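Local structure of large ribosomal subunit protein uL10 (Thermotoga maritima, 1ZAV) at residues T22-F27 with A84-T89; E47-G52 with P93-K98; K13-I18 with T61-A66. The protein probably forms part of the ribosomal stalk and takes a central part in the interaction of the ribosome with GTP-bound translation factors. One frame throughout, in Å; residues are numbered along the deposited sequence. Where two conformers were deposited one is given.

Contact 1: T22-F27 with A84-T89; sequences TSLILF and AVLYVT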
loop_
_atom_site.group_PDB
_atom_site.type_symbol
_atom_site.label_atom_id
_atom_site.label_comp_id
_atom_site.label_asym_id
_atom_site.label_seq_id
_atom_site.Cartn_x
_atom_site.Cartn_y
_atom_site.Cartn_z
ATOM N N THR A 22 -13.080 18.074 -18.153
ATOM C CA THR A 22 -13.296 17.750 -16.743
ATOM C C THR A 22 -12.403 16.625 -16.242
ATOM O O THR A 22 -11.978 15.769 -17.019
ATOM C CB THR A 22 -14.742 17.329 -16.508
ATOM O OG1 THR A 22 -15.108 16.339 -17.481
ATOM C CG2 THR A 22 -15.664 18.533 -16.616
ATOM N N SER A 23 -12.125 16.631 -14.939
ATOM C CA SER A 23 -11.295 15.604 -14.324
ATOM C C SER A 23 -12.195 14.683 -13.497
ATOM O O SER A 23 -11.763 13.648 -12.995
ATOM C CB SER A 23 -10.223 16.242 -13.435
ATOM O OG SER A 23 -10.792 16.871 -12.299
ATOM N N LEU A 24 -13.454 15.077 -13.374
ATOM C CA LEU A 24 -14.447 14.314 -12.639
ATOM C C LEU A 24 -15.841 14.629 -13.155
ATOM O O LEU A 24 -16.168 15.779 -13.455
ATOM C CB LEU A 24 -14.390 14.638 -11.129
ATOM C CG LEU A 24 -15.621 14.171 -10.333
ATOM C CD1 LEU A 24 -15.616 12.651 -10.271
ATOM C CD2 LEU A 24 -15.613 14.738 -8.909
ATOM N N ILE A 25 -16.640 13.578 -13.282
ATOM C CA ILE A 25 -18.031 13.663 -13.679
ATOM C C ILE A 25 -18.671 12.599 -12.786
ATOM O O ILE A 25 -18.393 11.412 -12.938
ATOM C CB ILE A 25 -18.270 13.282 -15.176
ATOM C CG1 ILE A 25 -17.566 14.283 -16.097
ATOM C CG2 ILE A 25 -19.763 13.298 -15.482
ATOM C CD1 ILE A 25 -17.655 13.921 -17.599
ATOM N N LEU A 26 -19.477 13.027 -11.821
ATOM C CA LEU A 26 -20.149 12.094 -10.930
ATOM C C LEU A 26 -21.654 12.313 -11.050
ATOM O O LEU A 26 -22.149 13.442 -10.974
ATOM C CB LEU A 26 -19.657 12.283 -9.482
ATOM C CG LEU A 26 -20.266 11.373 -8.407
ATOM C CD1 LEU A 26 -19.344 11.273 -7.202
ATOM C CD2 LEU A 26 -21.626 11.907 -8.010
ATOM N N PHE A 27 -22.385 11.219 -11.251
ATOM C CA PHE A 27 -23.824 11.284 -11.423
ATOM C C PHE A 27 -24.544 10.981 -10.132
ATOM O O PHE A 27 -24.307 9.940 -9.525
ATOM C CB PHE A 27 -24.234 10.293 -12.497
ATOM C CG PHE A 27 -23.534 10.522 -13.803
ATOM C CD1 PHE A 27 -24.022 11.463 -14.709
ATOM C CD2 PHE A 27 -22.378 9.812 -14.121
ATOM C CE1 PHE A 27 -23.364 11.695 -15.926
ATOM C CE2 PHE A 27 -21.710 10.034 -15.337
ATOM C CZ PHE A 27 -22.210 10.978 -16.237
ATOM N N ALA A 84 -28.486 14.565 -11.480
ATOM C CA ALA A 84 -27.713 15.782 -11.309
ATOM C C ALA A 84 -26.282 15.388 -11.620
ATOM O O ALA A 84 -25.922 14.210 -11.527
ATOM C CB ALA A 84 -27.830 16.288 -9.876
ATOM N N VAL A 85 -25.458 16.360 -11.984
ATOM C CA VAL A 85 -24.087 16.051 -12.318
ATOM C C VAL A 85 -23.085 16.940 -11.590
ATOM O O VAL A 85 -23.212 18.166 -11.577
ATOM C CB VAL A 85 -23.880 16.150 -13.866
ATOM C CG1 VAL A 85 -24.003 17.583 -14.339
ATOM C CG2 VAL A 85 -22.559 15.599 -14.242
ATOM N N LEU A 86 -22.091 16.303 -10.983
ATOM C CA LEU A 86 -21.041 16.999 -10.249
ATOM C C LEU A 86 -19.770 16.884 -11.074
ATOM O O LEU A 86 -19.287 15.781 -11.317
ATOM C CB LEU A 86 -20.839 16.333 -8.881
ATOM C CG LEU A 86 -19.822 16.873 -7.871
ATOM C CD1 LEU A 86 -19.916 16.050 -6.588
ATOM C CD2 LEU A 86 -18.417 16.798 -8.432
ATOM N N TYR A 87 -19.223 18.009 -11.520
ATOM C CA TYR A 87 -18.004 17.941 -12.305
ATOM C C TYR A 87 -16.969 18.947 -11.867
ATOM O O TYR A 87 -17.304 19.986 -11.291
ATOM C CB TYR A 87 -18.314 18.064 -13.808
ATOM C CG TYR A 87 -19.004 19.337 -14.225
ATOM C CD1 TYR A 87 -18.297 20.527 -14.355
ATOM C CD2 TYR A 87 -20.359 19.340 -14.529
ATOM C CE1 TYR A 87 -18.923 21.691 -14.788
ATOM C CE2 TYR A 87 -20.998 20.497 -14.960
ATOM C CZ TYR A 87 -20.272 21.666 -15.090
ATOM O OH TYR A 87 -20.903 22.798 -15.533
ATOM N N VAL A 88 -15.707 18.604 -12.109
ATOM C CA VAL A 88 -14.578 19.445 -11.745
ATOM C C VAL A 88 -13.794 19.847 -12.984
ATOM O O VAL A 88 -13.429 19.000 -13.800
ATOM C CB VAL A 88 -13.628 18.711 -10.768
ATOM C CG1 VAL A 88 -12.379 19.555 -10.510
ATOM C CG2 VAL A 88 -14.357 18.430 -9.451
ATOM N N THR A 89 -13.542 21.145 -13.125
ATOM C CA THR A 89 -12.791 21.638 -14.269
ATOM C C THR A 89 -11.422 22.158 -13.836
ATOM O O THR A 89 -10.508 22.269 -14.656
ATOM C CB THR A 89 -13.567 22.757 -15.018
ATOM O OG1 THR A 89 -14.030 23.736 -14.084
ATOM C CG2 THR A 89 -14.764 22.172 -15.756
#
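Leu24 lays its CD2 methyl against CG2 of Val88, 3.9 Å away, and the two side chains meet at a slant. CG of Leu24 is anti to the backbone N (chi1 165°), which brings it toward the neighbouring strand, and CD2 with it. CD2 also nears CD2 of Leu86, but Leu86 was deposited in two conformers, so that fit is doubtful. Further along this face Leu26 and Leu86 stand opposite each other, CB to CB at 4.3 Å.

The other face is built from Ile25, Phe27, Val85 and Tyr87. Here CG2 of Val85 is the bump. It fills the notch between CG2 of Ile25, at 3.8 Å, and CE1 of Phe27, at 4.3 Å. Near the strand ends the bump belongs to Thr22. Its CG2 methyl sits 3.9 Å from CB of Tyr87 and 3.8 Å from CG2 of Thr89, filling the hollow between them. The Tyr87 ring then leads away to helix 5-19, where it meets Phe19.

The backbones hold this register. Leu26 N gives a 2.8 Å hydrogen bond to Leu86 O. Leu86 N returns one to Leu26 O, nearly straight at 174°. Ser23 N bonds to Val88 O at 2.9 Å. Leu24 N is buried and has no partner in the model.

Helix 94-106 covers the Leu24 face, through Ala96, Val97 and Ile100. Helix 5-19 lies on the Tyr87 face. This is an antiparallel strand pair inside a five-stranded sheet with helices on both faces, the alpha/beta fold of the N-terminal part of L10.

Contact 2: E47-G52 with P93-K98; sequences EKYGDG and PVEAVK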
loop_
_atom_site.group_PDB
_atom_site.type_symbol
_atom_site.label_atom_id
_atom_site.label_comp_id
_atom_site.label_asym_id
_atom_site.label_seq_id
_atom_site.Cartn_x
_atom_site.Cartn_y
_atom_site.Cartn_z
ATOM N N GLU A 47 -16.302 26.672 -1.481
ATOM C CA GLU A 47 -15.342 26.944 -0.421
ATOM C C GLU A 47 -14.020 26.236 -0.699
ATOM O O GLU A 47 -12.959 26.698 -0.284
ATOM C CB GLU A 47 -15.918 26.462 0.907
ATOM C CG GLU A 47 -14.912 26.302 2.030
ATOM C CD GLU A 47 -15.541 25.703 3.278
ATOM O OE1 GLU A 47 -16.366 26.392 3.919
ATOM O OE2 GLU A 47 -15.219 24.539 3.612
ATOM N N LYS A 48 -14.088 25.116 -1.413
ATOM C CA LYS A 48 -12.902 24.337 -1.732
ATOM C C LYS A 48 -12.450 24.468 -3.180
ATOM O O LYS A 48 -11.260 24.363 -3.472
ATOM C CB LYS A 48 -13.153 22.851 -1.435
ATOM C CG LYS A 48 -13.423 22.525 0.029
ATOM C CD LYS A 48 -12.196 22.772 0.890
ATOM C CE LYS A 48 -12.437 22.351 2.328
ATOM N NZ LYS A 48 -11.182 22.434 3.116
ATOM N N TYR A 49 -13.388 24.696 -4.091
ATOM C CA TYR A 49 -13.032 24.791 -5.505
ATOM C C TYR A 49 -13.270 26.151 -6.164
ATOM O O TYR A 49 -12.796 26.395 -7.275
ATOM C CB TYR A 49 -13.804 23.724 -6.298
ATOM C CG TYR A 49 -13.314 22.297 -6.093
ATOM C CD1 TYR A 49 -12.390 21.721 -6.972
ATOM C CD2 TYR A 49 -13.776 21.526 -5.025
ATOM C CE1 TYR A 49 -11.941 20.403 -6.792
ATOM C CE2 TYR A 49 -13.332 20.211 -4.832
ATOM C CZ TYR A 49 -12.418 19.657 -5.719
ATOM O OH TYR A 49 -11.982 18.356 -5.526
ATOM N N GLY A 50 -13.999 27.035 -5.500
ATOM C CA GLY A 50 -14.296 28.313 -6.132
ATOM C C GLY A 50 -15.236 28.016 -7.295
ATOM O O GLY A 50 -16.323 27.479 -7.092
ATOM N N ASP A 51 -14.828 28.345 -8.515
ATOM C CA ASP A 51 -15.659 28.074 -9.683
ATOM C C ASP A 51 -15.162 26.825 -10.421
ATOM O O ASP A 51 -15.603 26.548 -11.541
ATOM C CB ASP A 51 -15.622 29.260 -10.663
ATOM C CG ASP A 51 -16.244 30.519 -10.091
ATOM O OD1 ASP A 51 -17.419 30.465 -9.662
ATOM O OD2 ASP A 51 -15.558 31.566 -10.079
ATOM N N GLY A 52 -14.243 26.093 -9.790
ATOM C CA GLY A 52 -13.651 24.912 -10.397
ATOM C C GLY A 52 -14.504 23.666 -10.343
ATOM O O GLY A 52 -14.139 22.630 -10.890
ATOM N N PRO A 93 -9.772 16.631 -8.274
ATOM C CA PRO A 93 -11.159 16.175 -8.122
ATOM C C PRO A 93 -11.582 15.359 -6.899
ATOM O O PRO A 93 -12.763 15.347 -6.535
ATOM C CB PRO A 93 -11.402 15.419 -9.429
ATOM C CG PRO A 93 -10.073 14.782 -9.686
ATOM C CD PRO A 93 -9.103 15.913 -9.379
ATOM N N VAL A 94 -10.637 14.682 -6.261
ATOM C CA VAL A 94 -10.974 13.838 -5.119
ATOM C C VAL A 94 -11.770 14.514 -4.011
ATOM O O VAL A 94 -12.729 13.935 -3.499
ATOM C CB VAL A 94 -9.705 13.188 -4.529
ATOM C CG1 VAL A 94 -10.039 12.444 -3.232
ATOM C CG2 VAL A 94 -9.121 12.208 -5.551
ATOM N N GLU A 95 -11.399 15.740 -3.652
ATOM C CA GLU A 95 -12.100 16.450 -2.589
ATOM C C GLU A 95 -13.597 16.691 -2.864
ATOM O O GLU A 95 -14.394 16.779 -1.936
ATOM C CB GLU A 95 -11.406 17.787 -2.312
ATOM C CG GLU A 95 -12.127 18.652 -1.286
ATOM C CD GLU A 95 -12.099 18.054 0.110
ATOM O OE1 GLU A 95 -12.841 18.553 0.986
ATOM O OE2 GLU A 95 -11.331 17.094 0.333
ATOM N N ALA A 96 -13.980 16.813 -4.133
ATOM C CA ALA A 96 -15.386 17.041 -4.462
ATOM C C ALA A 96 -16.201 15.781 -4.185
ATOM O O ALA A 96 -17.355 15.855 -3.762
ATOM C CB ALA A 96 -15.538 17.455 -5.933
ATOM N N VAL A 97 -15.609 14.621 -4.439
ATOM C CA VAL A 97 -16.319 13.375 -4.175
ATOM C C VAL A 97 -16.575 13.290 -2.660
ATOM O O VAL A 97 -17.688 12.994 -2.220
ATOM C CB VAL A 97 -15.508 12.160 -4.648
ATOM C CG1 VAL A 97 -16.310 10.872 -4.401
ATOM C CG2 VAL A 97 -15.175 12.302 -6.150
ATOM N N LYS A 98 -15.549 13.582 -1.868
ATOM C CA LYS A 98 -15.680 13.552 -0.407
ATOM C C LYS A 98 -16.765 14.502 0.076
ATOM O O LYS A 98 -17.545 14.174 0.976
ATOM C CB LYS A 98 -14.359 13.939 0.259
ATOM C CG LYS A 98 -14.403 13.857 1.788
ATOM C CD LYS A 98 -13.241 14.596 2.434
ATOM C CE LYS A 98 -11.901 14.201 1.824
ATOM N NZ LYS A 98 -11.587 12.753 1.999
#
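Tyr49 reaches from the end of helix 35-49 to the start region of helix 94-106, where it meets Ala96. From CB, a chi1 of -73° sets CG anti to the carbonyl carbon, and the ring extends toward the second helix. On its CE1 side the ring rests on Val88 of strand 83-88. On the other side CE2 comes 3.5 Å from Ala96 N, which lies at the ring edge, and 3.7 Å from Ala96 CB. CZ passes the same methyl. At the tip, OH has its strongest polar partner in Asp92 O, with which it makes a hydrogen bond. OH also takes a weak hydrogen bond from Ala96 N, 2.9 Å long but bent to 126° at the hydrogen. The same N-H also bonds to Pro93 O. Glu95 CB lies 3.3 Å from OH. A phenylalanine here would lack the hydroxyl, and Asp92 O would probably lose its mate and Ala96 N its weak second acceptor.

Lys48 slants across Glu95, with its CE 4.0 Å from OE1 of Glu95. Their charged ends, Lys48 NZ and Glu95 OE1, are 4.7 Å apart and make no salt bridge. Any attraction between them is probably modest.

The chain turns sharply behind Tyr49. Gly50 leaves the helix with positive phi (68°), which favours glycine. Gly52 N bonds back to Tyr49 O at 2.9 Å, closing a type II' beta turn. The turn leads into strand 53-58. This is a helix-to-strand turn of an alpha/beta domain, with a tyrosine joining two helices that touch the same sheet face.

Contact 3: K13-I18 with T61-A66; sequences KEMSEI and TLLNLA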
loop_
_atom_site.group_PDB
_atom_site.type_symbol
_atom_site.label_atom_id
_atom_site.label_comp_id
_atom_site.label_asym_id
_atom_site.label_seq_id
_atom_site.Cartn_x
_atom_site.Cartn_y
_atom_site.Cartn_z
ATOM N N LYS A 13 -23.382 21.406 -27.375
ATOM C CA LYS A 13 -21.993 21.683 -27.701
ATOM C C LYS A 13 -21.256 22.194 -26.465
ATOM O O LYS A 13 -20.164 21.728 -26.150
ATOM C CB LYS A 13 -21.918 22.727 -28.819
ATOM C CG LYS A 13 -20.513 23.169 -29.188
ATOM C CD LYS A 13 -19.944 22.370 -30.345
ATOM C CE LYS A 13 -18.823 23.141 -31.025
ATOM N NZ LYS A 13 -19.299 24.477 -31.507
ATOM N N GLU A 14 -21.860 23.154 -25.772
ATOM C CA GLU A 14 -21.254 23.725 -24.573
ATOM C C GLU A 14 -20.931 22.635 -23.562
ATOM O O GLU A 14 -19.807 22.527 -23.084
ATOM C CB GLU A 14 -22.195 24.743 -23.933
ATOM C CG GLU A 14 -22.400 25.997 -24.758
ATOM C CD GLU A 14 -23.229 27.041 -24.037
ATOM O OE1 GLU A 14 -24.333 26.700 -23.551
ATOM O OE2 GLU A 14 -22.782 28.208 -23.969
ATOM N N MET A 15 -21.938 21.835 -23.238
ATOM C CA MET A 15 -21.786 20.744 -22.288
ATOM C C MET A 15 -20.717 19.758 -22.754
ATOM O O MET A 15 -19.845 19.362 -21.979
ATOM C CB MET A 15 -23.120 20.020 -22.133
ATOM C CG MET A 15 -23.114 18.957 -21.074
ATOM S SD MET A 15 -23.527 19.640 -19.484
ATOM C CE MET A 15 -25.233 19.211 -19.414
ATOM N N SER A 16 -20.782 19.366 -24.028
ATOM C CA SER A 16 -19.822 18.420 -24.588
ATOM C C SER A 16 -18.397 18.929 -24.434
ATOM O O SER A 16 -17.483 18.166 -24.127
ATOM C CB SER A 16 -20.112 18.163 -26.075
ATOM O OG SER A 16 -21.333 17.462 -26.262
ATOM N N GLU A 17 -18.207 20.224 -24.667
ATOM C CA GLU A 17 -16.893 20.822 -24.540
ATOM C C GLU A 17 -16.461 20.824 -23.076
ATOM O O GLU A 17 -15.289 20.640 -22.781
ATOM C CB GLU A 17 -16.904 22.245 -25.109
ATOM C CG GLU A 17 -17.159 22.274 -26.619
ATOM C CD GLU A 17 -17.287 23.676 -27.184
ATOM O OE1 GLU A 17 -18.160 24.437 -26.709
ATOM O OE2 GLU A 17 -16.519 24.015 -28.112
ATOM N N ILE A 18 -17.397 21.035 -22.160
ATOM C CA ILE A 18 -17.035 21.029 -20.747
ATOM C C ILE A 18 -16.555 19.631 -20.367
ATOM O O ILE A 18 -15.475 19.476 -19.803
ATOM C CB ILE A 18 -18.222 21.409 -19.846
ATOM C CG1 ILE A 18 -18.507 22.908 -19.958
ATOM C CG2 ILE A 18 -17.907 21.059 -18.390
ATOM C CD1 ILE A 18 -19.762 23.337 -19.234
ATOM N N THR A 61 -31.471 13.333 -21.535
ATOM C CA THR A 61 -31.248 13.467 -22.969
ATOM C C THR A 61 -30.045 14.360 -23.261
ATOM O O THR A 61 -29.186 14.003 -24.063
ATOM C CB THR A 61 -32.503 14.026 -23.676
ATOM O OG1 THR A 61 -33.602 13.121 -23.486
ATOM C CG2 THR A 61 -32.248 14.187 -25.174
ATOM N N LEU A 62 -29.986 15.513 -22.602
ATOM C CA LEU A 62 -28.881 16.460 -22.769
ATOM C C LEU A 62 -27.556 15.817 -22.354
ATOM O O LEU A 62 -26.555 15.917 -23.065
ATOM C CB LEU A 62 -29.125 17.700 -21.906
ATOM C CG LEU A 62 -28.392 19.014 -22.198
ATOM C CD1 LEU A 62 -28.759 20.005 -21.101
ATOM C CD2 LEU A 62 -26.884 18.825 -22.251
ATOM N N LEU A 63 -27.549 15.182 -21.184
ATOM C CA LEU A 63 -26.348 14.520 -20.685
ATOM C C LEU A 63 -25.860 13.469 -21.673
ATOM O O LEU A 63 -24.673 13.399 -21.992
ATOM C CB LEU A 63 -26.628 13.844 -19.341
ATOM C CG LEU A 63 -26.725 14.763 -18.122
ATOM C CD1 LEU A 63 -26.917 13.929 -16.867
ATOM C CD2 LEU A 63 -25.459 15.593 -18.017
ATOM N N ASN A 64 -26.790 12.651 -22.151
ATOM C CA ASN A 64 -26.459 11.598 -23.091
ATOM C C ASN A 64 -25.740 12.146 -24.332
ATOM O O ASN A 64 -24.639 11.716 -24.647
ATOM C CB ASN A 64 -27.724 10.842 -23.499
ATOM C CG ASN A 64 -27.439 9.397 -23.875
ATOM O OD1 ASN A 64 -26.622 9.123 -24.753
ATOM N ND2 ASN A 64 -28.113 8.466 -23.207
ATOM N N LEU A 65 -26.352 13.101 -25.026
ATOM C CA LEU A 65 -25.724 13.665 -26.222
ATOM C C LEU A 65 -24.378 14.331 -25.927
ATOM O O LEU A 65 -23.441 14.231 -26.721
ATOM C CB LEU A 65 -26.656 14.672 -26.908
ATOM C CG LEU A 65 -27.956 14.152 -27.539
ATOM C CD1 LEU A 65 -28.635 15.284 -28.302
ATOM C CD2 LEU A 65 -27.657 13.003 -28.486
ATOM N N ALA A 66 -24.276 15.017 -24.790
ATOM C CA ALA A 66 -23.019 15.672 -24.433
ATOM C C ALA A 66 -21.908 14.649 -24.193
ATOM O O ALA A 66 -20.778 14.842 -24.625
ATOM C CB ALA A 66 -23.210 16.535 -23.196
#
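Met15 and Ala66 meet through side chains, with CG of Met15 3.2 Å from CB of Ala66. This is tighter than usual for two carbons. CG of Met15 is anti to the backbone N (chi1 -174°), which sets it against Ala66; the chain then bends at chi2 and chi3. Its CE methyl ends between two leucines. It lies 3.3 Å from CD2 of Leu62, again a tight approach, and 3.9 Å from CD2 of Leu63. Both leucines cross the methionine at a slant.

Ser16 makes the polar part of the first shell. Its OG is 3.1 Å from Ala66 O, a possible hydrogen bond that is not settled. The stronger partner is Val12 O, one turn back in the same helix. OG also touches Ala66 CA, at 3.1 Å. The small serine and alanine let the backbones come close: Ser16 CA and Ala66 CA are 4.2 Å apart.

The two short helix segments cross at -56°, with axes 8.8 Å apart. They belong to helices 5-19 and 60-69 of the alpha/beta fold, which pack over the sheet.

Farther out, strand 53-58 lies beneath both, where Met15 touches Arg56 and Val58 and Leu63 touches Val58. Phe19 meets Leu63 and Ala66 from the end of helix 5-19.

How the contacts relate
From the N terminus, helix 5-19 opens contact 3 and strand 24-28 opens contact 1. Helix 35-49 then opens contact 2. They close in the same order: contact 3 at 61-66, contact 1 at 84-89, contact 2 at 93-98. Every pair crosses and none nests. Contact 1 lies between the others in space. It touches contact 2 through Pro93 against Ser23 and Leu24, and through a probable hydrogen bond from Thr89 N to Gly52 O. It touches contact 3 where Tyr87 meets Ile18. Contacts 2 and 3 do not touch. Contact 1 joins two strands of the sheet; contact 2 joins helices 35-49 and 94-106 on one face, contact 3 helices 5-19 and 60-69 on the other.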